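Local coordinates for capsular polysaccharide export system protein KpsC (Thermosulfurimonas dismutans, PDB 6MGB) that probably transfers Kdo in beta-2,4 linkage from its CMP-activated donor while the conserved glycolipid anchor of bacterial capsules is built, at residues V159-G167 with E178-A188. Residues are numbered along the deposited sequence; the frame is centred on the assembly and turned at random. Where two conformers were deposited one is given.
With C5P (cytidine-5'-monophosphate), chain D.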
# COMPACT_ATOMS: atom_id res chain seq x y z
N VAL A 159 12.22 -16.61 -10.72
CA VAL A 159 11.40 -15.41 -10.63
C VAL A 159 10.39 -15.59 -9.51
O VAL A 159 10.12 -16.70 -9.05
CB VAL A 159 10.68 -15.09 -11.97
CG1 VAL A 159 11.69 -14.99 -13.10
CG2 VAL A 159 9.62 -16.15 -12.28
N LEU A 160 9.81 -14.47 -9.06
CA LEU A 160 8.89 -14.46 -7.94
C LEU A 160 7.55 -13.88 -8.38
O LEU A 160 7.50 -12.80 -8.98
CB LEU A 160 9.44 -13.65 -6.77
CG LEU A 160 8.58 -13.64 -5.50
CD1 LEU A 160 8.47 -15.04 -4.92
CD2 LEU A 160 9.14 -12.67 -4.48
N LEU A 161 6.47 -14.60 -8.08
CA LEU A 161 5.11 -14.12 -8.28
C LEU A 161 4.50 -13.77 -6.93
O LEU A 161 4.60 -14.56 -5.98
CB LEU A 161 4.26 -15.18 -8.99
CG LEU A 161 4.41 -15.34 -10.51
CD1 LEU A 161 5.87 -15.40 -10.94
CD2 LEU A 161 3.68 -16.59 -10.97
N ILE A 162 3.88 -12.59 -6.85
CA ILE A 162 3.29 -12.10 -5.61
C ILE A 162 1.80 -12.43 -5.63
O ILE A 162 1.08 -12.03 -6.55
CB ILE A 162 3.52 -10.59 -5.43
CG1 ILE A 162 5.03 -10.29 -5.39
CG2 ILE A 162 2.83 -10.08 -4.16
CD1 ILE A 162 5.37 -8.82 -5.40
N ASP A 163 1.34 -13.16 -4.61
CA ASP A 163 -0.08 -13.44 -4.47
C ASP A 163 -0.70 -12.39 -3.55
O ASP A 163 -0.02 -11.73 -2.76
CB ASP A 163 -0.30 -14.84 -3.90
CG ASP A 163 -1.72 -15.35 -4.13
OD1 ASP A 163 -2.43 -14.78 -4.99
OD2 ASP A 163 -2.14 -16.31 -3.45
N GLN A 164 -2.02 -12.23 -3.67
CA GLN A 164 -2.76 -11.24 -2.90
C GLN A 164 -3.96 -11.91 -2.24
O GLN A 164 -4.23 -13.10 -2.44
CB GLN A 164 -3.18 -10.07 -3.79
CG GLN A 164 -2.01 -9.18 -4.18
CD GLN A 164 -2.37 -8.18 -5.26
OE1 GLN A 164 -1.88 -8.27 -6.39
NE2 GLN A 164 -3.22 -7.22 -4.92
N THR A 165 -4.68 -11.13 -1.43
CA THR A 165 -5.83 -11.64 -0.71
C THR A 165 -7.09 -11.45 -1.54
O THR A 165 -7.29 -10.40 -2.17
CB THR A 165 -6.00 -10.91 0.63
OG1 THR A 165 -6.29 -9.53 0.40
CG2 THR A 165 -4.73 -11.02 1.47
N TYR A 166 -7.95 -12.46 -1.53
CA TYR A 166 -9.20 -12.33 -2.26
C TYR A 166 -10.05 -11.22 -1.65
O TYR A 166 -10.14 -11.08 -0.43
CB TYR A 166 -9.98 -13.65 -2.25
CG TYR A 166 -11.14 -13.60 -3.20
CD1 TYR A 166 -11.02 -14.05 -4.51
CD2 TYR A 166 -12.35 -13.07 -2.80
CE1 TYR A 166 -12.08 -13.99 -5.38
CE2 TYR A 166 -13.42 -13.00 -3.67
CZ TYR A 166 -13.28 -13.45 -4.96
OH TYR A 166 -14.36 -13.38 -5.81
N GLY A 167 -10.65 -10.41 -2.52
CA GLY A 167 -11.39 -9.24 -2.10
C GLY A 167 -10.58 -7.97 -2.05
O GLY A 167 -11.13 -6.91 -1.72
N GLU A 178 -9.94 -11.19 -11.15
CA GLU A 178 -9.46 -12.43 -10.55
C GLU A 178 -8.64 -13.24 -11.55
O GLU A 178 -7.65 -13.88 -11.18
CB GLU A 178 -10.63 -13.26 -10.02
CG GLU A 178 -11.43 -12.60 -8.89
CD GLU A 178 -12.30 -11.44 -9.37
OE1 GLU A 178 -12.84 -11.53 -10.49
OE2 GLU A 178 -12.44 -10.45 -8.62
N ASP A 179 -9.04 -13.23 -12.82
CA ASP A 179 -8.37 -14.02 -13.84
C ASP A 179 -7.04 -13.43 -14.27
O ASP A 179 -6.25 -14.12 -14.92
CB ASP A 179 -9.29 -14.19 -15.05
CG ASP A 179 -9.00 -15.46 -15.84
OD1 ASP A 179 -8.77 -15.36 -17.06
OD2 ASP A 179 -8.97 -16.55 -15.23
N THR A 180 -6.76 -12.16 -13.93
CA THR A 180 -5.46 -11.58 -14.21
C THR A 180 -4.34 -12.36 -13.54
O THR A 180 -3.22 -12.44 -14.07
CB THR A 180 -5.43 -10.12 -13.76
OG1 THR A 180 -6.56 -9.43 -14.31
CG2 THR A 180 -4.15 -9.43 -14.21
N PHE A 181 -4.61 -12.95 -12.37
CA PHE A 181 -3.58 -13.72 -11.68
C PHE A 181 -3.21 -14.97 -12.47
O PHE A 181 -2.04 -15.37 -12.50
CB PHE A 181 -4.05 -14.07 -10.27
CG PHE A 181 -4.03 -12.90 -9.33
CD1 PHE A 181 -5.12 -12.05 -9.23
CD2 PHE A 181 -2.92 -12.65 -8.55
CE1 PHE A 181 -5.10 -10.97 -8.37
CE2 PHE A 181 -2.89 -11.58 -7.68
CZ PHE A 181 -3.98 -10.74 -7.59
N ARG A 182 -4.19 -15.61 -13.10
CA ARG A 182 -3.89 -16.76 -13.95
C ARG A 182 -3.08 -16.34 -15.17
O ARG A 182 -2.13 -17.02 -15.56
CB ARG A 182 -5.18 -17.46 -14.37
CG ARG A 182 -4.95 -18.72 -15.21
CD ARG A 182 -6.23 -19.52 -15.37
NE ARG A 182 -7.27 -18.79 -16.07
CZ ARG A 182 -7.41 -18.76 -17.40
NH1 ARG A 182 -6.57 -19.43 -18.18
NH2 ARG A 182 -8.40 -18.06 -17.94
N GLU A 183 -3.46 -15.22 -15.80
CA GLU A 183 -2.68 -14.71 -16.92
C GLU A 183 -1.25 -14.39 -16.50
O GLU A 183 -0.29 -14.69 -17.22
CB GLU A 183 -3.36 -13.47 -17.50
CG GLU A 183 -2.69 -12.92 -18.75
CD GLU A 183 -3.38 -11.67 -19.28
OE1 GLU A 183 -4.09 -11.01 -18.49
OE2 GLU A 183 -3.21 -11.36 -20.47
N MET A 184 -1.09 -13.78 -15.32
CA MET A 184 0.24 -13.46 -14.82
C MET A 184 1.09 -14.71 -14.68
O MET A 184 2.28 -14.71 -15.03
CB MET A 184 0.14 -12.74 -13.48
CG MET A 184 1.47 -12.31 -12.90
SD MET A 184 1.29 -11.39 -11.36
CE MET A 184 0.83 -12.70 -10.23
N TYR A 185 0.50 -15.79 -14.18
CA TYR A 185 1.25 -17.03 -13.99
C TYR A 185 1.75 -17.57 -15.32
O TYR A 185 2.95 -17.82 -15.49
CB TYR A 185 0.37 -18.06 -13.29
CG TYR A 185 0.95 -19.45 -13.30
CD1 TYR A 185 2.01 -19.79 -12.48
CD2 TYR A 185 0.43 -20.43 -14.14
CE1 TYR A 185 2.55 -21.06 -12.49
CE2 TYR A 185 0.96 -21.71 -14.16
CZ TYR A 185 2.02 -22.02 -13.33
OH TYR A 185 2.55 -23.28 -13.34
N PHE A 186 0.85 -17.75 -16.28
CA PHE A 186 1.26 -18.37 -17.54
C PHE A 186 2.12 -17.43 -18.38
O PHE A 186 2.92 -17.90 -19.19
CB PHE A 186 0.02 -18.82 -18.32
CG PHE A 186 -0.66 -20.02 -17.71
CD1 PHE A 186 -0.10 -21.28 -17.84
CD2 PHE A 186 -1.84 -19.89 -17.00
CE1 PHE A 186 -0.70 -22.38 -17.28
CE2 PHE A 186 -2.45 -20.99 -16.43
CZ PHE A 186 -1.88 -22.24 -16.57
N ALA A 187 1.97 -16.12 -18.19
CA ALA A 187 2.89 -15.18 -18.83
C ALA A 187 4.30 -15.34 -18.27
O ALA A 187 5.28 -15.27 -19.02
CB ALA A 187 2.39 -13.75 -18.64
N ALA A 188 4.42 -15.54 -16.96
CA ALA A 188 5.74 -15.76 -16.36
C ALA A 188 6.35 -17.06 -16.87
O ALA A 188 7.55 -17.10 -17.18
CB ALA A 188 5.63 -15.78 -14.84
O3P C5P D . -0.85 -4.73 -1.01
P C5P D . -0.87 -6.05 -0.26
O1P C5P D . -0.91 -7.19 -1.27
O2P C5P D . -1.96 -6.27 0.77
O5' C5P D . 0.53 -6.13 0.48
C5' C5P D . 0.75 -5.52 1.74
C4' C5P D . 2.12 -5.86 2.27
O4' C5P D . 2.12 -7.24 2.71
C3' C5P D . 3.25 -5.78 1.26
O3' C5P D . 3.76 -4.46 1.12
C2' C5P D . 4.27 -6.77 1.81
O2' C5P D . 5.05 -6.19 2.85
C1' C5P D . 3.37 -7.84 2.41
N1 C5P D . 3.13 -8.96 1.47
C2 C5P D . 3.89 -10.25 1.61
N3 C5P D . 3.64 -11.38 0.65
C4 C5P D . 2.66 -11.23 -0.43
C5 C5P D . 1.91 -9.96 -0.57
C6 C5P D . 2.16 -8.83 0.39
O2 C5P D . 4.68 -10.37 2.48
N4 C5P D . 2.43 -12.33 -1.36
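Leu161 packs on Tyr185 and Ala188 where the first strand of the parallel sheet in the CMP-binding, Rossmann-like half of this GT-B fold packs against the crossover helix 180-191 that leads on to strand 196-200, a beta-alpha-beta unit; strand 159-162 and helix 180-188 run antiparallel (177°) with axes 9.9 Å apart. The apolar work is divided between the two methyls of Leu161: CD1 meets Ala188 CB at 3.9 Å, while CD2 lies at the edge of the Tyr185 ring, 3.9 Å from CD1 of that ring. Met184, with CG anti to the backbone N (chi1 -178°) and a bend at its last torsion, brings CE to 3.7 Å from Ile162 O. At the strand's C-terminal end the Phe181 ring presents its edge to Gln164, amide and ring planes 65° apart, and CZ comes within 3.5 Å of Gln164 OE1; Tyr213 stacks on the ring. Replacing Phe181 with an alanine would probably open a gap beside the Gln164 amide and take away the ring that Tyr213 stacks on, leaving it the Tyr166 ring. The polar ends of Gln164 and Asp163 find their main partners outside the two segments: Gln164 NE2 bonds to Asp168 and Ser246, and the Asp163 carboxylate takes backbone N-H groups of Leu214 and Ala215. On the nucleotide side, the cytosine amino group N4 donates to Asp163 O at 2.9 Å.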